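Local coordinates for protein beta-gamma-crystallin (Geodia cydonium, PDB 4IAU) that is of unknown function but binds calcium and adopts the Greek key architecture of the beta/gamma-crystallin family, at residues S75-K80 with G96-L101; V32-G37 with L60-H65; A4-V9 with W39-Q44. One frame throughout, in Å; residues are numbered along the deposited sequence. Where two conformers were deposited one is given.

How the contacts relate
Contacts 2 and 3 share one Greek key sandwich, and contact 1 leads from it to the next. In contact 3 the sheet holding strand 5-9 packs on the sheet holding strand 38-42; contact 2 joins strand 31-36, next to strand 5-9, to edge strand 57-61 and the loop after it, its centre about 9 Å from that of contact 3. Lys-5 N to Lys-36 O and Leu-60 N to Trp-39 O, each 2.8 Å, join the pair. Contact 1 is centred about 12 Å from contact 3, which it meets along paired strands 75-78 and 38-42, and about 17 Å from contact 2. It alone approaches the metal: Gly-96 lies about 8 Å from the bound calcium ion.

Contact 1: residues S75-K80 with G96-L101; sequences SFRPVK and GKELDL
Arg-77 reaches across to Gly-96 and grips its carbonyl oxygen end-on with two nitrogens. The shorter bond, Arg-77 NH2 to Gly-96 O at 2.7 Å, lies in the carbonyl plane on a lone pair; Arg-77 NH1 reaches the same Gly-96 O at 3.0 Å, tilted 23° from that plane. The oxygen sits at the edge of the guanidinium, close to its plane. Glu-98 slides past the arginine in the opposite direction without a direct bond, and water 1 joins Arg-77 NH1 to Glu-98 OE2. In one conformer Lys-80, bent at its outer torsions, crosses both acids at about a right angle and forms a salt-bridge network, with Lys-80 NZ 3.1 Å from Asp-100 OD2 and 3.4 Å from Glu-98 OE2. Further waters bind the Glu-98 carboxylate to Pro-78 O and to this NZ.

A second shell sets the arginine: NE is hydrogen-bonded to Tyr-42 OH, NH2 to Phe-94 O, and Tyr-47 makes a cation-pi contact. Asp-100 is held through OD1 by Thr-87. A leucine in place of Arg-77 lacks the guanidinium, and would probably leave Gly-96 O and Phe-94 O short of donors and Tyr-47 without its cation. The arrangement is consistent with an interface between two crystallin domains, where an edge strand of one Greek key sandwich faces an edge strand of the next through charged groups and bridging water.

Contact 2: residues V32-G37 with L60-H65; sequences VRVTKG and LDESSH
Val-34 and Ser-63 make the backbone link between the segments, Ser-63 N giving a bond of 2.9 Å to Val-34 O. The same oxygen receives the CA hydrogen of Glu-62, whose CA lies 3.4 Å from Val-34 O, so one carbonyl serves two successive residues.

Two side chains then reach for backbone from opposite segments. Arg-33 runs extended from a CG anti to its backbone N (chi1 -178°), and its NE donates to Ser-63 O at 2.9 Å; the donor is tilted 33° from the carbonyl plane. Its guanidinium is covered on one face by Ser-64 O, 3.3 Å above the plane and over the centre. In the other direction the extended Glu-62 chain brings its carboxylate to Gly-37, and the anti side of its OE2 accepts from Gly-37 N at 2.8 Å in an almost straight bond (170° at the hydrogen). The loop 62-65, which carries Glu-62 and the carbonyls met by Arg-33, holds an ST turn, in which Ser-63 OG accepts from His-65 N.

Water extends the polar contact at both ends: water 6 donates to Val-32 O and His-65 O, while water 7 lies between Gly-37 O and Glu-62 N.

The apolar side-chain contacts lie with Leu-60. Val-32 and Leu-60 meet tip to tip, CG1 to CD1 at 3.6 Å, and Val-34 CG2 lies against Leu-60 CB at 3.9 Å.

Strand 31-36 lies beside strand 5-9, where Thr-35 and Lys-36 form a classic beta bulge opposite Lys-5. Leu-60 belongs to edge strand 57-61 of the other sheet and pairs with Trp-39 of strand 38-42, and the valines also touch that strand through Phe-41 and Trp-39.

Contact 3: residues A4-V9 with W39-Q44; sequences AKVTLV and WIFYQQ
Val-6 and Trp-39 meet at the heart of a Greek key beta sandwich, where a strand of each sheet supplies side chains to the shared interior. The axes of strands 5-9 and 39-42 approach to 9.4 Å and diverge by 40°, a spacing bridged chiefly by side chains. Val-6 CG1, set between its backbone N and carbonyl carbon (chi1 61°), stands squarely over one face of the indole. It lies 3.5 Å from the centroid of the Trp-39 six-membered ring and only 3° off the ring normal, a CH-pi contact. The other branch serves a second ring: Val-6 CG2 lies at the edge of Phe-41 in one conformer, 4.0 Å from its CZ. One valine thus touches two aromatic rings in two different ways. Leu-8 passes Phe-41 in the opposite direction, its CD2 4.0 Å from Phe-41 CE2. At the other end, backbone atoms of Ala-4 and Lys-5 line the indole edge, and Ala-4 CB adds a contact 3.8 Å from Trp-39 CZ2. Val-32, Val-34, Phe-18 and Pro-78 border the same interior. Lys-5 N and Trp-39 NE1 come within 3.5 Å, but both are donors, and Trp-39 NE1 gives its hydrogen to Lys-36 O.

Contact 1: residues S75-K80 with G96-L101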
loop_
_atom_site.group_PDB
_atom_site.type_symbol
_atom_site.label_atom_id
_atom_site.label_comp_id
_atom_site.label_asym_id
_atom_site.label_seq_id
_atom_site.Cartn_x
_atom_site.Cartn_y
_atom_site.Cartn_z
ATOM N N SER A 75 5.459 -9.132 7.312
ATOM C CA SER A 75 5.778 -8.667 5.985
ATOM C C SER A 75 5.674 -7.151 5.997
ATOM O O SER A 75 5.027 -6.563 6.864
ATOM C CB SER A 75 4.878 -9.278 4.898
ATOM O OG SER A 75 3.508 -8.989 5.094
ATOM N N PHE A 76 6.299 -6.504 4.995
ATOM C CA PHE A 76 6.255 -5.049 4.905
ATOM C C PHE A 76 6.771 -4.671 3.542
ATOM O O PHE A 76 7.543 -5.401 2.904
ATOM C CB PHE A 76 7.035 -4.376 6.050
ATOM C CG PHE A 76 8.478 -4.807 6.212
ATOM C CD1 PHE A 76 8.780 -5.900 6.996
ATOM C CD2 PHE A 76 9.519 -4.134 5.598
ATOM C CE1 PHE A 76 10.114 -6.281 7.169
ATOM C CE2 PHE A 76 10.815 -4.528 5.780
ATOM C CZ PHE A 76 11.131 -5.607 6.564
ATOM N N ARG A 77 6.352 -3.477 3.073
ATOM C CA ARG A 77 6.736 -3.067 1.727
ATOM C C ARG A 77 6.625 -1.567 1.577
ATOM O O ARG A 77 5.805 -0.919 2.242
ATOM C CB ARG A 77 5.879 -3.773 0.648
ATOM C CG ARG A 77 4.373 -3.540 0.840
ATOM C CD ARG A 77 3.600 -4.257 -0.264
ATOM N NE ARG A 77 2.186 -4.297 0.047
ATOM C CZ ARG A 77 1.301 -5.039 -0.630
ATOM N NH1 ARG A 77 1.701 -5.730 -1.702
ATOM N NH2 ARG A 77 0.045 -5.096 -0.257
ATOM N N PRO A 78 7.397 -0.986 0.665
ATOM C CA PRO A 78 7.279 0.428 0.368
ATOM C C PRO A 78 6.081 0.676 -0.541
ATOM O O PRO A 78 5.600 -0.182 -1.264
ATOM C CB PRO A 78 8.608 0.740 -0.342
ATOM C CG PRO A 78 8.934 -0.563 -1.075
ATOM C CD PRO A 78 8.477 -1.635 -0.146
ATOM N N VAL A 79 5.630 1.937 -0.522
ATOM C CA VAL A 79 4.625 2.400 -1.436
ATOM C C VAL A 79 5.379 3.071 -2.584
ATOM O O VAL A 79 5.834 4.212 -2.493
ATOM C CB VAL A 79 3.628 3.353 -0.775
ATOM C CG1 VAL A 79 2.549 3.786 -1.766
ATOM C CG2 VAL A 79 2.984 2.700 0.472
ATOM N N LYS A 80 5.579 2.359 -3.688
ATOM C CA LYS A 80 6.562 2.782 -4.669
ATOM C C LYS A 80 6.063 3.923 -5.559
ATOM O O LYS A 80 6.860 4.539 -6.276
ATOM C CB LYS A 80 7.046 1.603 -5.550
ATOM C CG LYS A 80 7.730 0.526 -4.710
ATOM C CD LYS A 80 8.517 -0.445 -5.597
ATOM C CE LYS A 80 7.623 -1.218 -6.536
ATOM N NZ LYS A 80 6.433 -1.872 -5.937
ATOM N N GLY A 96 -2.516 -7.667 0.288
ATOM C CA GLY A 96 -2.498 -8.524 -0.896
ATOM C C GLY A 96 -1.770 -7.926 -2.067
ATOM O O GLY A 96 -0.962 -6.998 -1.965
ATOM N N LYS A 97 -2.054 -8.481 -3.245
ATOM C CA LYS A 97 -1.378 -8.081 -4.484
ATOM C C LYS A 97 -1.555 -6.596 -4.698
ATOM O O LYS A 97 -2.659 -6.060 -4.597
ATOM C CB LYS A 97 -2.000 -8.860 -5.631
ATOM C CG LYS A 97 -1.296 -8.666 -6.957
ATOM C CD LYS A 97 -1.696 -9.607 -8.042
ATOM C CE LYS A 97 -1.085 -10.987 -8.022
ATOM N NZ LYS A 97 -0.756 -11.390 -9.431
ATOM N N GLU A 98 -0.457 -5.918 -5.064
ATOM C CA GLU A 98 -0.485 -4.508 -5.375
ATOM C C GLU A 98 -0.214 -4.282 -6.876
ATOM O O GLU A 98 0.345 -5.129 -7.586
ATOM C CB GLU A 98 0.552 -3.716 -4.553
ATOM C CG GLU A 98 1.994 -3.977 -4.946
ATOM C CD GLU A 98 3.035 -3.219 -4.169
ATOM O OE1 GLU A 98 2.707 -2.161 -3.563
ATOM O OE2 GLU A 98 4.200 -3.677 -4.130
ATOM N N LEU A 99 -0.607 -3.098 -7.319
ATOM C CA LEU A 99 -0.386 -2.642 -8.681
ATOM C C LEU A 99 -0.081 -1.161 -8.645
ATOM O O LEU A 99 -0.875 -0.344 -8.152
ATOM C CB LEU A 99 -1.614 -2.893 -9.565
ATOM C CG LEU A 99 -1.517 -2.368 -10.970
ATOM C CD1 LEU A 99 -0.464 -3.102 -11.771
ATOM C CD2 LEU A 99 -2.894 -2.433 -11.612
ATOM N N ASP A 100 1.094 -0.768 -9.152
ATOM C CA ASP A 100 1.505 0.605 -9.233
ATOM C C ASP A 100 0.999 1.267 -10.522
ATOM O O ASP A 100 1.126 0.713 -11.624
ATOM C CB ASP A 100 3.024 0.712 -9.226
ATOM C CG ASP A 100 3.659 0.351 -7.873
ATOM O OD1 ASP A 100 2.999 0.559 -6.836
ATOM O OD2 ASP A 100 4.815 -0.079 -7.877
ATOM N N LEU A 101 0.435 2.473 -10.358
ATOM C CA LEU A 101 -0.036 3.332 -11.419
ATOM C C LEU A 101 0.728 4.633 -11.405
ATOM O O LEU A 101 0.332 5.614 -10.764
ATOM C CB LEU A 101 -1.539 3.656 -11.338
ATOM C CG LEU A 101 -2.493 2.623 -11.927
ATOM C CD1 LEU A 101 -2.457 1.269 -11.238
ATOM C CD2 LEU A 101 -3.900 3.156 -11.952
HETATM O O HOH W 1 4.126 -6.246 -3.220
HETATM O O HOH W 2 2.781 -0.954 -1.199
HETATM O O HOH W 3 6.212 -2.567 -2.648
HETATM O O HOH W 4 4.359 -0.133 -4.547
HETATM O O HOH W 5 4.982 -4.322 -6.832
#

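Contact 2: residues V32-G37 with L60-H65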
loop_
_atom_site.group_PDB
_atom_site.type_symbol
_atom_site.label_atom_id
_atom_site.label_comp_id
_atom_site.label_asym_id
_atom_site.label_seq_id
_atom_site.Cartn_x
_atom_site.Cartn_y
_atom_site.Cartn_z
ATOM N N VAL A 32 10.852 0.837 14.776
ATOM C CA VAL A 32 10.910 1.236 13.366
ATOM C C VAL A 32 11.262 2.704 13.240
ATOM O O VAL A 32 10.823 3.543 14.046
ATOM C CB VAL A 32 9.536 0.958 12.717
ATOM C CG1 VAL A 32 8.395 1.714 13.398
ATOM C CG2 VAL A 32 9.558 1.245 11.199
ATOM N N ARG A 33 11.966 3.035 12.163
ATOM C CA ARG A 33 12.136 4.396 11.688
ATOM C C ARG A 33 12.184 4.373 10.156
ATOM O O ARG A 33 13.155 3.903 9.585
ATOM C CB ARG A 33 13.384 5.064 12.219
ATOM C CG ARG A 33 13.556 6.495 11.764
ATOM C CD ARG A 33 14.812 7.100 12.286
ATOM N NE ARG A 33 15.119 8.356 11.631
ATOM C CZ ARG A 33 16.217 9.060 11.855
ATOM N NH1 ARG A 33 17.086 8.635 12.768
ATOM N NH2 ARG A 33 16.390 10.156 11.119
ATOM N N VAL A 34 11.117 4.883 9.516
ATOM C CA VAL A 34 11.152 5.096 8.078
ATOM C C VAL A 34 12.027 6.313 7.793
ATOM O O VAL A 34 11.741 7.408 8.295
ATOM C CB VAL A 34 9.748 5.325 7.505
ATOM C CG1 VAL A 34 9.848 5.726 6.052
ATOM C CG2 VAL A 34 8.896 4.084 7.660
ATOM N N THR A 35 13.097 6.126 7.035
ATOM C CA THR A 35 14.006 7.235 6.717
ATOM C C THR A 35 13.756 7.794 5.316
ATOM O O THR A 35 14.054 8.980 5.116
ATOM C CB THR A 35 15.445 6.803 6.912
ATOM O OG1 THR A 35 15.726 5.714 6.061
ATOM C CG2 THR A 35 15.688 6.450 8.380
ATOM N N LYS A 36 13.203 7.017 4.403
ATOM C CA LYS A 36 12.853 7.496 3.073
ATOM C C LYS A 36 11.592 6.778 2.613
ATOM O O LYS A 36 11.488 5.564 2.666
ATOM C CB LYS A 36 13.931 7.239 2.019
ATOM C CG LYS A 36 15.293 7.813 2.309
ATOM C CD LYS A 36 16.279 7.381 1.169
ATOM C CE LYS A 36 17.637 7.845 1.461
ATOM N NZ LYS A 36 18.470 7.239 0.354
ATOM N N GLY A 37 10.646 7.554 2.105
ATOM C CA GLY A 37 9.468 7.003 1.458
ATOM C C GLY A 37 8.333 6.767 2.442
ATOM O O GLY A 37 8.176 7.455 3.450
ATOM N N LEU A 60 3.376 3.872 7.688
ATOM C CA LEU A 60 4.268 4.805 8.299
ATOM C C LEU A 60 5.024 5.647 7.283
ATOM O O LEU A 60 5.506 5.193 6.264
ATOM C CB LEU A 60 5.306 4.060 9.196
ATOM C CG LEU A 60 4.683 3.320 10.385
ATOM C CD1 LEU A 60 5.769 2.510 11.100
ATOM C CD2 LEU A 60 4.028 4.303 11.335
ATOM N N ASP A 61 5.095 6.942 7.644
ATOM C CA ASP A 61 5.797 7.952 6.868
ATOM C C ASP A 61 7.171 8.215 7.460
ATOM O O ASP A 61 7.534 7.747 8.538
ATOM C CB ASP A 61 4.950 9.203 6.837
ATOM C CG ASP A 61 3.610 9.062 6.146
ATOM O OD1 ASP A 61 3.279 8.079 5.452
ATOM O OD2 ASP A 61 2.822 10.001 6.328
ATOM N N GLU A 62 7.951 8.985 6.715
ATOM C CA GLU A 62 9.287 9.398 7.155
ATOM C C GLU A 62 9.245 9.946 8.558
ATOM O O GLU A 62 8.343 10.741 8.918
ATOM C CB GLU A 62 9.799 10.455 6.189
ATOM C CG GLU A 62 10.270 9.847 4.868
ATOM C CD GLU A 62 10.421 10.794 3.700
ATOM O OE1 GLU A 62 10.160 12.015 3.843
ATOM O OE2 GLU A 62 10.900 10.343 2.603
ATOM N N SER A 63 10.251 9.617 9.334
ATOM C CA SER A 63 10.387 10.012 10.718
ATOM C C SER A 63 11.826 10.249 11.079
ATOM O O SER A 63 12.727 9.642 10.500
ATOM C CB SER A 63 9.863 8.839 11.579
ATOM O OG SER A 63 9.925 9.001 12.968
ATOM N N SER A 64 12.010 11.070 12.116
ATOM C CA SER A 64 13.350 11.359 12.633
ATOM C C SER A 64 13.745 10.541 13.845
ATOM O O SER A 64 14.852 10.694 14.361
ATOM C CB SER A 64 13.518 12.867 12.890
ATOM O OG SER A 64 13.293 13.479 11.613
ATOM N N HIS A 65 12.895 9.606 14.271
ATOM C CA HIS A 65 13.236 8.856 15.488
ATOM C C HIS A 65 12.654 7.454 15.435
ATOM O O HIS A 65 11.649 7.221 14.775
ATOM C CB HIS A 65 12.727 9.606 16.719
ATOM C CG HIS A 65 11.292 9.806 16.835
ATOM N ND1 HIS A 65 10.570 10.748 16.153
ATOM C CD2 HIS A 65 10.451 9.137 17.656
ATOM C CE1 HIS A 65 9.282 10.619 16.544
ATOM N NE2 HIS A 65 9.201 9.651 17.444
HETATM O O HOH W 6 9.360 6.169 13.605
HETATM O O HOH W 7 6.799 9.773 4.161
#

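Contact 3: residues A4-V9 with W39-Q44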
loop_
_atom_site.group_PDB
_atom_site.type_symbol
_atom_site.label_atom_id
_atom_site.label_comp_id
_atom_site.label_asym_id
_atom_site.label_seq_id
_atom_site.Cartn_x
_atom_site.Cartn_y
_atom_site.Cartn_z
ATOM N N ALA A 4 13.356 4.171 -1.284
ATOM C CA ALA A 4 12.626 3.965 -0.018
ATOM C C ALA A 4 13.559 3.232 0.929
ATOM O O ALA A 4 14.325 2.365 0.506
ATOM C CB ALA A 4 11.358 3.176 -0.265
ATOM N N LYS A 5 13.468 3.569 2.227
ATOM C CA LYS A 5 14.372 2.973 3.198
ATOM C C LYS A 5 13.727 2.993 4.570
ATOM O O LYS A 5 13.130 4.008 4.964
ATOM C CB LYS A 5 15.719 3.684 3.176
ATOM C CG LYS A 5 16.837 2.927 3.833
ATOM C CD LYS A 5 18.178 3.672 3.663
ATOM C CE LYS A 5 19.295 2.852 4.276
ATOM N NZ LYS A 5 20.577 3.640 4.106
ATOM N N VAL A 6 13.869 1.910 5.300
ATOM C CA VAL A 6 13.378 1.802 6.661
ATOM C C VAL A 6 14.412 1.057 7.507
ATOM O O VAL A 6 15.000 0.096 7.065
ATOM C CB VAL A 6 11.977 1.148 6.717
ATOM C CG1 VAL A 6 12.000 -0.280 6.161
ATOM C CG2 VAL A 6 11.414 1.172 8.125
ATOM N N THR A 7 14.563 1.523 8.740
ATOM C CA THR A 7 15.347 0.848 9.737
ATOM C C THR A 7 14.400 0.143 10.715
ATOM O O THR A 7 13.435 0.737 11.193
ATOM C CB THR A 7 16.190 1.845 10.550
ATOM O OG1 THR A 7 17.121 2.488 9.682
ATOM C CG2 THR A 7 16.945 1.159 11.711
ATOM N N LEU A 8 14.690 -1.126 10.993
ATOM C CA LEU A 8 13.946 -1.925 11.936
ATOM C C LEU A 8 14.904 -2.461 12.978
ATOM O O LEU A 8 16.044 -2.803 12.695
ATOM C CB LEU A 8 13.214 -3.100 11.261
ATOM C CG LEU A 8 12.096 -2.684 10.287
ATOM C CD1 LEU A 8 11.621 -3.861 9.493
ATOM C CD2 LEU A 8 10.987 -2.047 11.041
ATOM N N VAL A 9 14.440 -2.483 14.237
ATOM C CA VAL A 9 15.266 -2.874 15.375
ATOM C C VAL A 9 14.528 -3.930 16.191
ATOM O O VAL A 9 13.330 -3.823 16.462
ATOM C CB VAL A 9 15.610 -1.651 16.248
ATOM C CG1 VAL A 9 16.621 -2.041 17.319
ATOM C CG2 VAL A 9 16.126 -0.495 15.434
ATOM N N TRP A 39 5.988 3.301 4.026
ATOM C CA TRP A 39 5.993 1.877 4.148
ATOM C C TRP A 39 4.723 1.373 4.833
ATOM O O TRP A 39 4.168 2.047 5.683
ATOM C CB TRP A 39 7.211 1.394 4.961
ATOM C CG TRP A 39 8.517 1.601 4.264
ATOM C CD1 TRP A 39 9.153 2.789 4.039
ATOM C CD2 TRP A 39 9.332 0.594 3.675
ATOM N NE1 TRP A 39 10.336 2.575 3.356
ATOM C CE2 TRP A 39 10.471 1.235 3.130
ATOM C CE3 TRP A 39 9.249 -0.818 3.595
ATOM C CZ2 TRP A 39 11.496 0.514 2.484
ATOM C CZ3 TRP A 39 10.255 -1.534 2.953
ATOM C CH2 TRP A 39 11.364 -0.848 2.404
ATOM N N ILE A 40 4.333 0.150 4.508
ATOM C CA ILE A 40 3.207 -0.500 5.156
ATOM C C ILE A 40 3.724 -1.795 5.747
ATOM O O ILE A 40 4.473 -2.549 5.107
ATOM C CB ILE A 40 2.018 -0.781 4.199
ATOM C CG1 ILE A 40 1.739 0.410 3.310
ATOM C CG2 ILE A 40 0.790 -1.169 5.019
ATOM C CD1 ILE A 40 0.731 0.225 2.240
ATOM N N PHE A 41 3.325 -2.048 6.988
ATOM C CA PHE A 41 3.693 -3.205 7.788
ATOM C C PHE A 41 2.456 -4.032 8.062
ATOM O O PHE A 41 1.381 -3.469 8.307
ATOM C CB PHE A 41 4.376 -2.799 9.097
ATOM C CG PHE A 41 5.583 -1.897 8.842
ATOM C CD1 PHE A 41 5.361 -0.530 8.638
ATOM C CD2 PHE A 41 6.869 -2.429 8.779
ATOM C CE1 PHE A 41 6.465 0.243 8.301
ATOM C CE2 PHE A 41 7.936 -1.639 8.413
ATOM C CZ PHE A 41 7.704 -0.312 8.161
ATOM N N TYR A 42 2.616 -5.371 8.063
ATOM C CA TYR A 42 1.491 -6.264 8.160
ATOM C C TYR A 42 1.772 -7.354 9.188
ATOM O O TYR A 42 2.884 -7.868 9.280
ATOM C CB TYR A 42 1.224 -6.940 6.811
ATOM C CG TYR A 42 1.031 -5.968 5.670
ATOM C CD1 TYR A 42 2.111 -5.461 4.975
ATOM C CD2 TYR A 42 -0.235 -5.538 5.286
ATOM C CE1 TYR A 42 1.956 -4.557 3.948
ATOM C CE2 TYR A 42 -0.427 -4.650 4.228
ATOM C CZ TYR A 42 0.686 -4.168 3.537
ATOM O OH TYR A 42 0.582 -3.319 2.477
ATOM N N GLN A 43 0.703 -7.761 9.878
ATOM C CA GLN A 43 0.817 -8.804 10.893
ATOM C C GLN A 43 1.078 -10.181 10.314
ATOM O O GLN A 43 1.694 -11.030 10.985
ATOM C CB GLN A 43 -0.487 -8.773 11.724
ATOM C CG GLN A 43 -0.527 -9.775 12.836
ATOM C CD GLN A 43 -1.728 -9.584 13.709
ATOM O OE1 GLN A 43 -2.821 -9.221 13.221
ATOM N NE2 GLN A 43 -1.563 -9.817 14.987
ATOM N N GLN A 44 0.582 -10.457 9.103
ATOM C CA GLN A 44 0.776 -11.718 8.433
ATOM C C GLN A 44 1.753 -11.573 7.286
ATOM O O GLN A 44 1.917 -10.498 6.698
ATOM C CB GLN A 44 -0.545 -12.267 7.862
ATOM C CG GLN A 44 -1.670 -12.372 8.857
ATOM C CD GLN A 44 -2.966 -12.789 8.202
ATOM O OE1 GLN A 44 -3.344 -12.265 7.152
ATOM N NE2 GLN A 44 -3.651 -13.743 8.829
#